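Local coordinates for protein peptidoglycan D,D-transpeptidase MrdA (Pseudomonas aeruginosa, PDB 7KIS) that probably cross-links the peptidoglycan of the cell wall as a penicillin-binding D,D-transpeptidase, and is captured here in complex with a diazabicyclooctane-derived inhibitor, at residues R320-P325 and Y454-P459; H565-G570 and A582-N587; R400-M405 and G424-R429. One frame throughout, in Å; residues are numbered along the deposited sequence.

Contact 1: R320-P325 and Y454-P459; sequences RGLYPP and YMQATP
Tyr323 and Ala457 face each other as an isolated antiparallel hydrogen-bonded pair. Tyr323 N donates to Ala457 O at 3.0 Å, almost straight at 175°. The return bond, from Ala457 N to Tyr323 O at 3.1 Å, is more bent, and its donor lies above the carbonyl plane. The bridge stands alone, the touching parts of the chains running 116° apart, and contacts to either side are made largely by side chains and by CA-H...O approaches such as Thr458 CA to Gly321 O.

Gln456 packs on Leu322 from CB to its tip. Its CB lies 4.1 Å from Leu322 CB and also borders CD2 of the leucine. The chain bends at chi2 (-115°), leaving CD near Leu322 CB, and OE1 ends 3.2 Å from Leu322 CB; the two side chains cross at about a right angle. Leu322 CD2 meanwhile lies against Thr458 CG2, these two side chains running side by side in the same direction.

Both segments are loops of the transpeptidase domain, each leading into a helix. The loop of residues 320-325 runs into the Ser-X-X-Lys motif that starts at Ser327, the predicted acyl-ester nucleophile, whose side chain is about 8 Å from that of Pro325. Thr458 is the N-cap of helix 459-470.

Past the bridge, toward Met455, Pro325 points its CB at the other loop. Its CG rests 3.5 Å from Met455 SD, while its CD touches Ala457 CB. The extended Met455 side chain and that of Pro325 cross at about a right angle. At the other end of the contact, Pro459 CG approaches the edge of the Tyr323 ring at CE2, 4.0 Å away, and the ring of His565 meets that of Tyr323 nearly perpendicularly.

Contact 2: H565-G570 and A582-N587; sequences HALFVG and AVMVEN
Phe568 O receives the N-H of Val583 at 3.0 Å, and Phe568 N in turn donates to Val583 O, closing one hydrogen-bonded pair. Two residues earlier on the first strand, Ala566 pairs with Val585 in the same way, with Val585 N 3.1 Å from Ala566 O. Between and beyond them lie the non-hydrogen-bonded pairs Leu567-Met584 and Val569-Ala582, so strands 566-572 and 579-585 form an antiparallel hairpin in the five-stranded sheet of the transpeptidase domain. On its other side, strand 566-572 pairs with edge strand 536-541, which carries the Lys-Ser-Gly-Thr motif of the active site.

One face of the hairpin carries Leu567, Val569, Ala582 and Met584. Met584 CG, anti to the backbone N (chi1 -163°), is set against Leu567 CD1 at 3.6 Å, and Val569 CG1 meets Ala582 CB at 3.9 Å. Helix 459-470 packs against this face, whereas helix 591-607 covers the face of Ala566, Phe568 and Val583.

At the end of the strands His565 takes over from the backbone pairing. Its ND1 accepts the N-H of Asn587 at 3.1 Å, with the donor in the ring plane. The Asn587 amide lies beside the ring, the two planes 14° apart. Met584 SD approaches obliquely, 4.4 Å from the ring centroid.

Accepting the Asn587 N-H at ND1 is consistent with a proton on NE2 if His565 is neutral. Neighbouring Glu586 is buried, but its two carboxylate oxygens form salt bridges to Arg267 and Arg317, which would favour the ionised acid.

Contact 3: R400-M405 and G424-R429; sequences RLHAFM and GLMPSR
Leu401 is the first residue of helix segment 400-405 to touch the loop, its CG lying 4.2 Å from the methyl CE of Met426. This is a light contact, and the main one follows at the next residue.

His402 points toward the loop and meets three consecutive residues of it. CG stands anti to the backbone N (chi1 152°), which carries the base of the imidazole out to the loop. ND1 donates to Met426 O at 2.9 Å, but the N-H...O angle of 130° makes this a weak hydrogen bond. The carbonyl oxygen sits near the ring plane, at its edge. Pro427 O approaches His402 CB at 3.5 Å. Over one face of the ring, Ser428 CB stands 3.5 Å from the centroid, only 9° off the ring normal, in a CH-pi contact. The ring thus meets a carbonyl oxygen at its edge, through a weak bond, and a methylene over one face. The hydroxyl of Ser428 is engaged elsewhere: as the N-cap of helix 429-435, OG accepts from Glu430 N.

One helical turn beyond Leu401, Met405 also directs its CB toward the loop. That CB is 3.7 Å from Met426 CE, and the CG of Met405 touches the same methyl. The Met426 side chain bends at chi2 and runs past His402 in the opposite direction; its CE also lies against His402 CA, so that one methyl is shared by Leu401, His402 and Met405.

The segment thus lies between several elements of the helical part of the transpeptidase domain. Phe404 and Met405 pack on helix 330-340, which follows the predicted nucleophile Ser327, while Leu401 and Pro427 both rest on helix 443-449.

From the N terminus, residues 320-325 come first, and contact 1 closes when the chain returns to them at 454-459, after 128 intervening residues. Contact 3 is nested inside this long loop, where helix 398-407 receives the loop 424-429 that follows it. The two are joined directly, since Gln456 N probably hydrogen-bonds to Leu425 O. Contact 2 opens later, in series, and closes the short hairpin of strands 566-572 and 579-585. The Tyr323 hydroxyl meets Met584 and Pro325 meets Leu567, tying contact 1 to the sheet. Contact 1 therefore lies between the sheet and contact 3; contacts 2 and 3 do not touch.

Contact 1: R320-P325 and Y454-P459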
ATOM      1  N   ARG A 320       2.201   1.223  -9.304  1.00 44.07           N
ATOM      2  CA  ARG A 320       3.267   1.839 -10.083  1.00 43.89           C
ATOM      3  C   ARG A 320       3.481   3.303  -9.725  1.00 42.17           C
ATOM      4  O   ARG A 320       4.242   3.994 -10.412  1.00 42.14           O
ATOM      5  CB  ARG A 320       2.972   1.693 -11.578  1.00 35.97           C
ATOM      6  CG  ARG A 320       2.752   0.251 -12.005  1.00 41.08           C
ATOM      7  CD  ARG A 320       2.226   0.155 -13.425  1.00 55.78           C
ATOM      8  NE  ARG A 320       1.811  -1.206 -13.754  1.00 61.39           N
ATOM      9  CZ  ARG A 320       0.584  -1.679 -13.558  1.00 62.98           C
ATOM     10  NH1 ARG A 320      -0.353  -0.901 -13.034  1.00 57.42           N
ATOM     11  NH2 ARG A 320       0.293  -2.930 -13.887  1.00 60.07           N
ATOM     12  N   GLY A 321       2.841   3.789  -8.664  1.00 35.32           N
ATOM     13  CA  GLY A 321       3.107   5.130  -8.183  1.00 38.88           C
ATOM     14  C   GLY A 321       4.170   5.124  -7.107  1.00 35.36           C
ATOM     15  O   GLY A 321       3.926   4.676  -5.984  1.00 36.83           O
ATOM     16  N   LEU A 322       5.357   5.616  -7.440  1.00 45.59           N
ATOM     17  CA  LEU A 322       6.510   5.566  -6.552  1.00 43.89           C
ATOM     18  C   LEU A 322       6.781   6.961  -6.003  1.00 45.31           C
ATOM     19  O   LEU A 322       6.970   7.910  -6.772  1.00 44.34           O
ATOM     20  CB  LEU A 322       7.727   5.011  -7.288  1.00 49.44           C
ATOM     21  CG  LEU A 322       7.431   3.649  -7.922  1.00 54.53           C
ATOM     22  CD1 LEU A 322       7.473   3.730  -9.441  1.00 50.12           C
ATOM     23  CD2 LEU A 322       8.386   2.587  -7.410  1.00 49.36           C
ATOM     24  N   TYR A 323       6.803   7.079  -4.677  1.00 43.35           N
ATOM     25  CA  TYR A 323       6.973   8.356  -4.008  1.00 34.74           C
ATOM     26  C   TYR A 323       8.004   8.234  -2.896  1.00 35.55           C
ATOM     27  O   TYR A 323       8.082   7.192  -2.233  1.00 36.28           O
ATOM     28  CB  TYR A 323       5.644   8.846  -3.417  1.00 36.85           C
ATOM     29  CG  TYR A 323       4.470   8.728  -4.358  1.00 33.85           C
ATOM     30  CD1 TYR A 323       4.204   9.722  -5.291  1.00 40.18           C
ATOM     31  CD2 TYR A 323       3.628   7.626  -4.316  1.00 35.30           C
ATOM     32  CE1 TYR A 323       3.131   9.621  -6.154  1.00 42.51           C
ATOM     33  CE2 TYR A 323       2.553   7.515  -5.176  1.00 37.50           C
ATOM     34  CZ  TYR A 323       2.310   8.515  -6.094  1.00 39.54           C
ATOM     35  OH  TYR A 323       1.239   8.412  -6.951  1.00 35.08           O
ATOM     36  N   PRO A 324       8.812   9.267  -2.675  1.00 35.89           N
ATOM     37  CA  PRO A 324       9.676   9.287  -1.496  1.00 34.22           C
ATOM     38  C   PRO A 324       8.833   9.267  -0.235  1.00 35.54           C
ATOM     39  O   PRO A 324       8.070  10.207   0.028  1.00 43.25           O
ATOM     40  CB  PRO A 324      10.444  10.611  -1.636  1.00 38.30           C
ATOM     41  CG  PRO A 324      10.327  10.975  -3.079  1.00 39.57           C
ATOM     42  CD  PRO A 324       8.993  10.462  -3.516  1.00 38.24           C
ATOM     43  N   PRO A 325       8.943   8.208   0.571  1.00 29.83           N
ATOM     44  CA  PRO A 325       8.004   8.029   1.692  1.00 29.16           C
ATOM     45  C   PRO A 325       8.092   9.111   2.754  1.00 37.43           C
ATOM     46  O   PRO A 325       7.206   9.172   3.616  1.00 32.76           O
ATOM     47  CB  PRO A 325       8.389   6.657   2.260  1.00 29.28           C
ATOM     48  CG  PRO A 325       9.785   6.422   1.787  1.00 28.00           C
ATOM     49  CD  PRO A 325       9.915   7.106   0.469  1.00 36.34           C
ATOM     50  N   TYR A 454      17.116   9.128  -3.061  1.00 45.97           N
ATOM     51  CA  TYR A 454      16.612   8.360  -4.192  1.00 57.69           C
ATOM     52  C   TYR A 454      15.604   7.293  -3.786  1.00 49.80           C
ATOM     53  O   TYR A 454      15.167   6.520  -4.646  1.00 56.82           O
ATOM     54  CB  TYR A 454      17.775   7.711  -4.948  1.00 65.77           C
ATOM     55  CG  TYR A 454      18.976   8.616  -5.103  1.00 69.59           C
ATOM     56  CD1 TYR A 454      18.962   9.667  -6.009  1.00 69.41           C
ATOM     57  CD2 TYR A 454      20.119   8.422  -4.340  1.00 67.19           C
ATOM     58  CE1 TYR A 454      20.053  10.500  -6.155  1.00 66.40           C
ATOM     59  CE2 TYR A 454      21.218   9.250  -4.478  1.00 57.97           C
ATOM     60  CZ  TYR A 454      21.179  10.286  -5.388  1.00 65.62           C
ATOM     61  OH  TYR A 454      22.270  11.113  -5.530  1.00 86.87           O
ATOM     62  N   MET A 455      15.231   7.225  -2.509  1.00 47.55           N
ATOM     63  CA  MET A 455      14.361   6.155  -2.038  1.00 45.62           C
ATOM     64  C   MET A 455      12.982   6.256  -2.676  1.00 40.07           C
ATOM     65  O   MET A 455      12.378   7.330  -2.722  1.00 41.47           O
ATOM     66  CB  MET A 455      14.243   6.203  -0.514  1.00 37.75           C
ATOM     67  CG  MET A 455      13.492   5.021   0.077  1.00 39.39           C
ATOM     68  SD  MET A 455      13.106   5.235   1.823  1.00 55.76           S
ATOM     69  CE  MET A 455      12.510   3.601   2.247  1.00 40.54           C
ATOM     70  N   GLN A 456      12.492   5.124  -3.174  1.00 32.34           N
ATOM     71  CA  GLN A 456      11.193   5.032  -3.820  1.00 38.03           C
ATOM     72  C   GLN A 456      10.355   3.979  -3.112  1.00 42.61           C
ATOM     73  O   GLN A 456      10.850   2.895  -2.788  1.00 44.80           O
ATOM     74  CB  GLN A 456      11.339   4.672  -5.302  1.00 40.26           C
ATOM     75  CG  GLN A 456      12.289   5.572  -6.073  1.00 29.66           C
ATOM     76  CD  GLN A 456      11.585   6.383  -7.142  1.00 34.83           C
ATOM     77  OE1 GLN A 456      10.417   6.743  -6.997  1.00 50.02           O
ATOM     78  NE2 GLN A 456      12.293   6.673  -8.227  1.00 46.57           N
ATOM     79  N   ALA A 457       9.085   4.300  -2.877  1.00 31.65           N
ATOM     80  CA  ALA A 457       8.193   3.393  -2.169  1.00 33.98           C
ATOM     81  C   ALA A 457       6.790   3.516  -2.741  1.00 36.63           C
ATOM     82  O   ALA A 457       6.303   4.628  -2.962  1.00 37.41           O
ATOM     83  CB  ALA A 457       8.188   3.693  -0.665  1.00 37.09           C
ATOM     84  N   THR A 458       6.145   2.363  -2.982  1.00 35.99           N
ATOM     85  CA  THR A 458       4.769   2.276  -3.442  1.00 30.93           C
ATOM     86  C   THR A 458       3.807   2.328  -2.258  1.00 32.09           C
ATOM     87  O   THR A 458       4.140   1.874  -1.160  1.00 31.41           O
ATOM     88  CB  THR A 458       4.548   0.979  -4.220  1.00 35.19           C
ATOM     89  OG1 THR A 458       4.879  -0.142  -3.392  1.00 39.84           O
ATOM     90  CG2 THR A 458       5.416   0.953  -5.471  1.00 34.94           C
ATOM     91  N   PRO A 459       2.604   2.876  -2.460  1.00 32.38           N
ATOM     92  CA  PRO A 459       1.645   2.980  -1.346  1.00 35.19           C
ATOM     93  C   PRO A 459       1.275   1.644  -0.726  1.00 36.20           C
ATOM     94  O   PRO A 459       0.722   1.627   0.381  1.00 37.80           O
ATOM     95  CB  PRO A 459       0.428   3.653  -1.995  1.00 34.33           C
ATOM     96  CG  PRO A 459       0.990   4.401  -3.155  1.00 31.28           C
ATOM     97  CD  PRO A 459       2.116   3.555  -3.672  1.00 38.42           C
TER

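Contact 2: H565-G570 and A582-N587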
ATOM      1  N   HIS A 565       3.185  16.050  -2.106  1.00 47.55           N
ATOM      2  CA  HIS A 565       2.167  15.115  -1.642  1.00 43.58           C
ATOM      3  C   HIS A 565       2.174  14.968  -0.124  1.00 38.63           C
ATOM      4  O   HIS A 565       3.232  14.942   0.513  1.00 40.07           O
ATOM      5  CB  HIS A 565       2.379  13.742  -2.281  1.00 35.14           C
ATOM      6  CG  HIS A 565       2.710  13.793  -3.740  1.00 45.48           C
ATOM      7  ND1 HIS A 565       1.989  14.547  -4.640  1.00 45.89           N
ATOM      8  CD2 HIS A 565       3.682  13.181  -4.456  1.00 46.92           C
ATOM      9  CE1 HIS A 565       2.504  14.399  -5.847  1.00 43.43           C
ATOM     10  NE2 HIS A 565       3.532  13.574  -5.762  1.00 39.97           N
ATOM     11  N   ALA A 566       0.977  14.873   0.450  1.00 28.10           N
ATOM     12  CA  ALA A 566       0.797  14.619   1.873  1.00 28.77           C
ATOM     13  C   ALA A 566       0.609  13.126   2.118  1.00 31.74           C
ATOM     14  O   ALA A 566      -0.125  12.452   1.388  1.00 35.21           O
ATOM     15  CB  ALA A 566      -0.404  15.396   2.412  1.00 33.86           C
ATOM     16  N   LEU A 567       1.275  12.613   3.151  1.00 27.64           N
ATOM     17  CA  LEU A 567       1.259  11.192   3.469  1.00 22.98           C
ATOM     18  C   LEU A 567       0.878  10.986   4.928  1.00 27.38           C
ATOM     19  O   LEU A 567       1.217  11.794   5.795  1.00 29.67           O
ATOM     20  CB  LEU A 567       2.625  10.540   3.198  1.00 33.02           C
ATOM     21  CG  LEU A 567       2.880   9.934   1.816  1.00 26.45           C
ATOM     22  CD1 LEU A 567       2.912  11.013   0.749  1.00 32.32           C
ATOM     23  CD2 LEU A 567       4.180   9.149   1.812  1.00 21.74           C
ATOM     24  N   PHE A 568       0.166   9.889   5.189  1.00 28.49           N
ATOM     25  CA  PHE A 568      -0.153   9.493   6.561  1.00 22.20           C
ATOM     26  C   PHE A 568      -0.441   8.002   6.585  1.00 23.36           C
ATOM     27  O   PHE A 568      -1.305   7.525   5.842  1.00 21.97           O
ATOM     28  CB  PHE A 568      -1.354  10.275   7.102  1.00 33.86           C
ATOM     29  CG  PHE A 568      -1.563  10.119   8.588  1.00 30.69           C
ATOM     30  CD1 PHE A 568      -2.228   9.021   9.103  1.00 23.96           C
ATOM     31  CD2 PHE A 568      -1.101  11.076   9.469  1.00 30.62           C
ATOM     32  CE1 PHE A 568      -2.427   8.881  10.462  1.00 30.13           C
ATOM     33  CE2 PHE A 568      -1.291  10.942  10.830  1.00 34.47           C
ATOM     34  CZ  PHE A 568      -1.957   9.841  11.327  1.00 34.13           C
ATOM     35  N   VAL A 569       0.280   7.276   7.432  1.00 31.62           N
ATOM     36  CA  VAL A 569       0.016   5.870   7.691  1.00 28.85           C
ATOM     37  C   VAL A 569      -0.478   5.731   9.129  1.00 30.86           C
ATOM     38  O   VAL A 569      -0.382   6.655   9.934  1.00 34.57           O
ATOM     39  CB  VAL A 569       1.257   4.990   7.438  1.00 29.45           C
ATOM     40  CG1 VAL A 569       1.882   5.325   6.093  1.00 26.94           C
ATOM     41  CG2 VAL A 569       2.268   5.164   8.562  1.00 30.57           C
ATOM     42  N   GLY A 570      -1.010   4.554   9.450  1.00 28.01           N
ATOM     43  CA  GLY A 570      -1.473   4.304  10.801  1.00 27.62           C
ATOM     44  C   GLY A 570      -2.291   3.041  10.964  1.00 32.87           C
ATOM     45  O   GLY A 570      -2.960   2.599  10.024  1.00 27.97           O
ATOM     46  N   ALA A 582      -2.613   3.246   4.673  1.00 35.98           N
ATOM     47  CA  ALA A 582      -1.630   4.171   4.123  1.00 29.72           C
ATOM     48  C   ALA A 582      -2.318   5.023   3.070  1.00 29.62           C
ATOM     49  O   ALA A 582      -2.975   4.489   2.171  1.00 31.50           O
ATOM     50  CB  ALA A 582      -0.435   3.432   3.516  1.00 25.45           C
ATOM     51  N   VAL A 583      -2.181   6.343   3.186  1.00 30.20           N
ATOM     52  CA  VAL A 583      -2.870   7.288   2.313  1.00 33.50           C
ATOM     53  C   VAL A 583      -1.855   8.229   1.682  1.00 26.96           C
ATOM     54  O   VAL A 583      -0.995   8.784   2.374  1.00 31.32           O
ATOM     55  CB  VAL A 583      -3.951   8.081   3.069  1.00 34.77           C
ATOM     56  CG1 VAL A 583      -4.688   9.004   2.116  1.00 26.86           C
ATOM     57  CG2 VAL A 583      -4.934   7.118   3.716  1.00 33.86           C
ATOM     58  N   MET A 584      -1.952   8.399   0.366  1.00 29.79           N
ATOM     59  CA  MET A 584      -1.148   9.356  -0.387  1.00 30.88           C
ATOM     60  C   MET A 584      -2.104  10.276  -1.139  1.00 27.56           C
ATOM     61  O   MET A 584      -2.822   9.828  -2.039  1.00 31.83           O
ATOM     62  CB  MET A 584      -0.204   8.636  -1.349  1.00 28.23           C
ATOM     63  CG  MET A 584       0.941   9.489  -1.868  1.00 29.33           C
ATOM     64  SD  MET A 584       0.483  10.547  -3.253  1.00 44.63           S
ATOM     65  CE  MET A 584      -0.434   9.395  -4.269  1.00 25.78           C
ATOM     66  N   VAL A 585      -2.124  11.553  -0.765  1.00 27.93           N
ATOM     67  CA  VAL A 585      -2.948  12.562  -1.426  1.00 35.73           C
ATOM     68  C   VAL A 585      -2.034  13.452  -2.257  1.00 34.43           C
ATOM     69  O   VAL A 585      -1.177  14.157  -1.708  1.00 37.32           O
ATOM     70  CB  VAL A 585      -3.756  13.390  -0.415  1.00 27.98           C
ATOM     71  CG1 VAL A 585      -4.534  14.484  -1.129  1.00 23.58           C
ATOM     72  CG2 VAL A 585      -4.694  12.491   0.373  1.00 23.75           C
ATOM     73  N   GLU A 586      -2.211  13.417  -3.576  1.00 31.13           N
ATOM     74  CA  GLU A 586      -1.351  14.181  -4.471  1.00 40.04           C
ATOM     75  C   GLU A 586      -1.509  15.676  -4.217  1.00 37.56           C
ATOM     76  O   GLU A 586      -2.623  16.208  -4.242  1.00 33.62           O
ATOM     77  CB  GLU A 586      -1.680  13.854  -5.928  1.00 38.57           C
ATOM     78  CG  GLU A 586      -1.153  12.506  -6.399  1.00 40.81           C
ATOM     79  CD  GLU A 586      -1.093  12.396  -7.910  1.00 40.03           C
ATOM     80  OE1 GLU A 586      -1.535  13.342  -8.594  1.00 42.37           O
ATOM     81  OE2 GLU A 586      -0.605  11.363  -8.414  1.00 43.50           O
ATOM     82  N   ASN A 587      -0.382  16.350  -3.971  1.00 38.06           N
ATOM     83  CA  ASN A 587      -0.349  17.799  -3.767  1.00 36.60           C
ATOM     84  C   ASN A 587      -1.209  18.217  -2.574  1.00 41.88           C
ATOM     85  O   ASN A 587      -1.934  19.213  -2.625  1.00 44.00           O
ATOM     86  CB  ASN A 587      -0.772  18.546  -5.035  1.00 41.58           C
ATOM     87  CG  ASN A 587      -0.061  18.038  -6.275  1.00 43.00           C
ATOM     88  OD1 ASN A 587       0.690  17.062  -6.218  1.00 43.51           O
ATOM     89  ND2 ASN A 587      -0.292  18.698  -7.403  1.00 41.77           N
TER

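Contact 3: R400-M405 and G424-R429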
ATOM      1  N   ARG A 400      23.723  -1.153   7.128  1.00 38.01           N
ATOM      2  CA  ARG A 400      22.776  -1.777   8.034  1.00 37.00           C
ATOM      3  C   ARG A 400      21.416  -1.090   8.013  1.00 39.26           C
ATOM      4  O   ARG A 400      20.456  -1.627   8.578  1.00 45.17           O
ATOM      5  CB  ARG A 400      23.318  -1.766   9.465  1.00 34.82           C
ATOM      6  CG  ARG A 400      24.678  -2.414   9.645  1.00 28.17           C
ATOM      7  CD  ARG A 400      25.136  -2.334  11.099  1.00 30.68           C
ATOM      8  NE  ARG A 400      25.140  -0.963  11.608  1.00 29.10           N
ATOM      9  CZ  ARG A 400      25.562  -0.617  12.820  1.00 27.68           C
ATOM     10  NH1 ARG A 400      26.020  -1.539  13.655  1.00 29.19           N
ATOM     11  NH2 ARG A 400      25.535   0.654  13.199  1.00 29.90           N
ATOM     12  N   LEU A 401      21.311   0.077   7.366  1.00 33.75           N
ATOM     13  CA  LEU A 401      20.017   0.729   7.185  1.00 29.20           C
ATOM     14  C   LEU A 401      19.254   0.111   6.021  1.00 37.40           C
ATOM     15  O   LEU A 401      18.099  -0.301   6.176  1.00 42.05           O
ATOM     16  CB  LEU A 401      20.196   2.240   6.984  1.00 30.30           C
ATOM     17  CG  LEU A 401      18.936   3.061   6.676  1.00 34.41           C
ATOM     18  CD1 LEU A 401      17.907   2.862   7.776  1.00 34.73           C
ATOM     19  CD2 LEU A 401      19.267   4.541   6.523  1.00 28.59           C
ATOM     20  N   HIS A 402      19.883   0.049   4.843  1.00 42.06           N
ATOM     21  CA  HIS A 402      19.246  -0.584   3.691  1.00 30.56           C
ATOM     22  C   HIS A 402      18.865  -2.028   3.988  1.00 36.32           C
ATOM     23  O   HIS A 402      17.843  -2.514   3.490  1.00 37.13           O
ATOM     24  CB  HIS A 402      20.174  -0.516   2.477  1.00 32.51           C
ATOM     25  CG  HIS A 402      19.977  -1.632   1.497  1.00 39.74           C
ATOM     26  ND1 HIS A 402      19.063  -1.568   0.467  1.00 42.80           N
ATOM     27  CD2 HIS A 402      20.584  -2.838   1.385  1.00 34.03           C
ATOM     28  CE1 HIS A 402      19.112  -2.687  -0.233  1.00 31.04           C
ATOM     29  NE2 HIS A 402      20.026  -3.475   0.303  1.00 31.49           N
ATOM     30  N   ALA A 403      19.668  -2.725   4.795  1.00 40.82           N
ATOM     31  CA  ALA A 403      19.352  -4.104   5.148  1.00 35.90           C
ATOM     32  C   ALA A 403      18.115  -4.185   6.036  1.00 34.26           C
ATOM     33  O   ALA A 403      17.298  -5.101   5.888  1.00 32.88           O
ATOM     34  CB  ALA A 403      20.550  -4.754   5.838  1.00 34.98           C
ATOM     35  N   PHE A 404      17.960  -3.239   6.967  1.00 39.72           N
ATOM     36  CA  PHE A 404      16.814  -3.274   7.870  1.00 35.14           C
ATOM     37  C   PHE A 404      15.531  -2.858   7.162  1.00 31.67           C
ATOM     38  O   PHE A 404      14.495  -3.520   7.296  1.00 35.96           O
ATOM     39  CB  PHE A 404      17.073  -2.380   9.084  1.00 31.25           C
ATOM     40  CG  PHE A 404      16.159  -2.656  10.244  1.00 38.70           C
ATOM     41  CD1 PHE A 404      14.907  -2.066  10.316  1.00 35.41           C
ATOM     42  CD2 PHE A 404      16.551  -3.508  11.262  1.00 40.80           C
ATOM     43  CE1 PHE A 404      14.066  -2.320  11.381  1.00 34.08           C
ATOM     44  CE2 PHE A 404      15.714  -3.766  12.331  1.00 42.27           C
ATOM     45  CZ  PHE A 404      14.469  -3.171  12.390  1.00 41.95           C
ATOM     46  N   MET A 405      15.575  -1.759   6.404  1.00 29.06           N
ATOM     47  CA  MET A 405      14.392  -1.317   5.678  1.00 31.75           C
ATOM     48  C   MET A 405      14.004  -2.282   4.567  1.00 37.51           C
ATOM     49  O   MET A 405      12.855  -2.253   4.113  1.00 43.51           O
ATOM     50  CB  MET A 405      14.615   0.085   5.105  1.00 36.52           C
ATOM     51  CG  MET A 405      15.015   1.117   6.147  1.00 40.80           C
ATOM     52  SD  MET A 405      13.741   1.380   7.396  1.00 32.33           S
ATOM     53  CE  MET A 405      12.573   2.384   6.483  1.00 24.10           C
ATOM     54  N   GLY A 424      10.004  -0.500  -6.334  1.00 42.79           N
ATOM     55  CA  GLY A 424      10.482   0.562  -5.476  1.00 42.94           C
ATOM     56  C   GLY A 424      11.997   0.547  -5.434  1.00 43.22           C
ATOM     57  O   GLY A 424      12.665  -0.248  -6.098  1.00 46.85           O
ATOM     58  N   LEU A 425      12.557   1.449  -4.634  1.00 41.62           N
ATOM     59  CA  LEU A 425      14.007   1.534  -4.510  1.00 40.75           C
ATOM     60  C   LEU A 425      14.377   1.801  -3.061  1.00 42.27           C
ATOM     61  O   LEU A 425      13.911   2.778  -2.467  1.00 48.22           O
ATOM     62  CB  LEU A 425      14.581   2.625  -5.418  1.00 41.60           C
ATOM     63  CG  LEU A 425      16.102   2.782  -5.372  1.00 46.58           C
ATOM     64  CD1 LEU A 425      16.790   1.488  -5.785  1.00 49.84           C
ATOM     65  CD2 LEU A 425      16.549   3.935  -6.255  1.00 48.86           C
ATOM     66  N   MET A 426      15.210   0.931  -2.499  1.00 41.23           N
ATOM     67  CA  MET A 426      15.853   1.166  -1.207  1.00 40.69           C
ATOM     68  C   MET A 426      17.347   1.250  -1.465  1.00 42.04           C
ATOM     69  O   MET A 426      18.020   0.210  -1.575  1.00 46.79           O
ATOM     70  CB  MET A 426      15.533   0.055  -0.207  1.00 40.25           C
ATOM     71  CG  MET A 426      16.025   0.344   1.202  1.00 42.19           C
ATOM     72  SD  MET A 426      15.859   2.086   1.634  1.00 36.74           S
ATOM     73  CE  MET A 426      16.924   2.187   3.070  1.00 38.92           C
ATOM     74  N   PRO A 427      17.909   2.451  -1.588  1.00 43.19           N
ATOM     75  CA  PRO A 427      19.285   2.572  -2.078  1.00 48.09           C
ATOM     76  C   PRO A 427      20.305   1.976  -1.123  1.00 44.03           C
ATOM     77  O   PRO A 427      20.158   2.019   0.100  1.00 38.01           O
ATOM     78  CB  PRO A 427      19.483   4.085  -2.222  1.00 50.13           C
ATOM     79  CG  PRO A 427      18.474   4.691  -1.313  1.00 50.03           C
ATOM     80  CD  PRO A 427      17.297   3.761  -1.315  1.00 40.10           C
ATOM     81  N   SER A 428      21.360   1.424  -1.714  1.00 50.20           N
ATOM     82  CA  SER A 428      22.450   0.805  -0.982  1.00 51.37           C
ATOM     83  C   SER A 428      23.754   1.275  -1.609  1.00 47.92           C
ATOM     84  O   SER A 428      23.759   1.994  -2.613  1.00 40.96           O
ATOM     85  CB  SER A 428      22.329  -0.723  -0.983  1.00 49.71           C
ATOM     86  OG  SER A 428      23.153  -1.311  -1.973  1.00 52.74           O
ATOM     87  N   ARG A 429      24.877   0.858  -1.022  1.00 58.09           N
ATOM     88  CA  ARG A 429      26.169   1.207  -1.606  1.00 53.45           C
ATOM     89  C   ARG A 429      26.404   0.485  -2.927  1.00 60.19           C
ATOM     90  O   ARG A 429      27.062   1.030  -3.821  1.00 61.57           O
ATOM     91  CB  ARG A 429      27.297   0.895  -0.618  1.00 44.05           C
ATOM     92  CG  ARG A 429      28.689   1.275  -1.115  1.00 61.07           C
ATOM     93  CD  ARG A 429      29.760   1.059  -0.055  1.00 68.70           C
ATOM     94  NE  ARG A 429      29.256   1.244   1.302  1.00 64.43           N
ATOM     95  CZ  ARG A 429      29.378   2.371   1.995  1.00 68.84           C
ATOM     96  NH1 ARG A 429      28.895   2.450   3.227  1.00 60.51           N
ATOM     97  NH2 ARG A 429      29.981   3.422   1.454  1.00 72.41           N
TER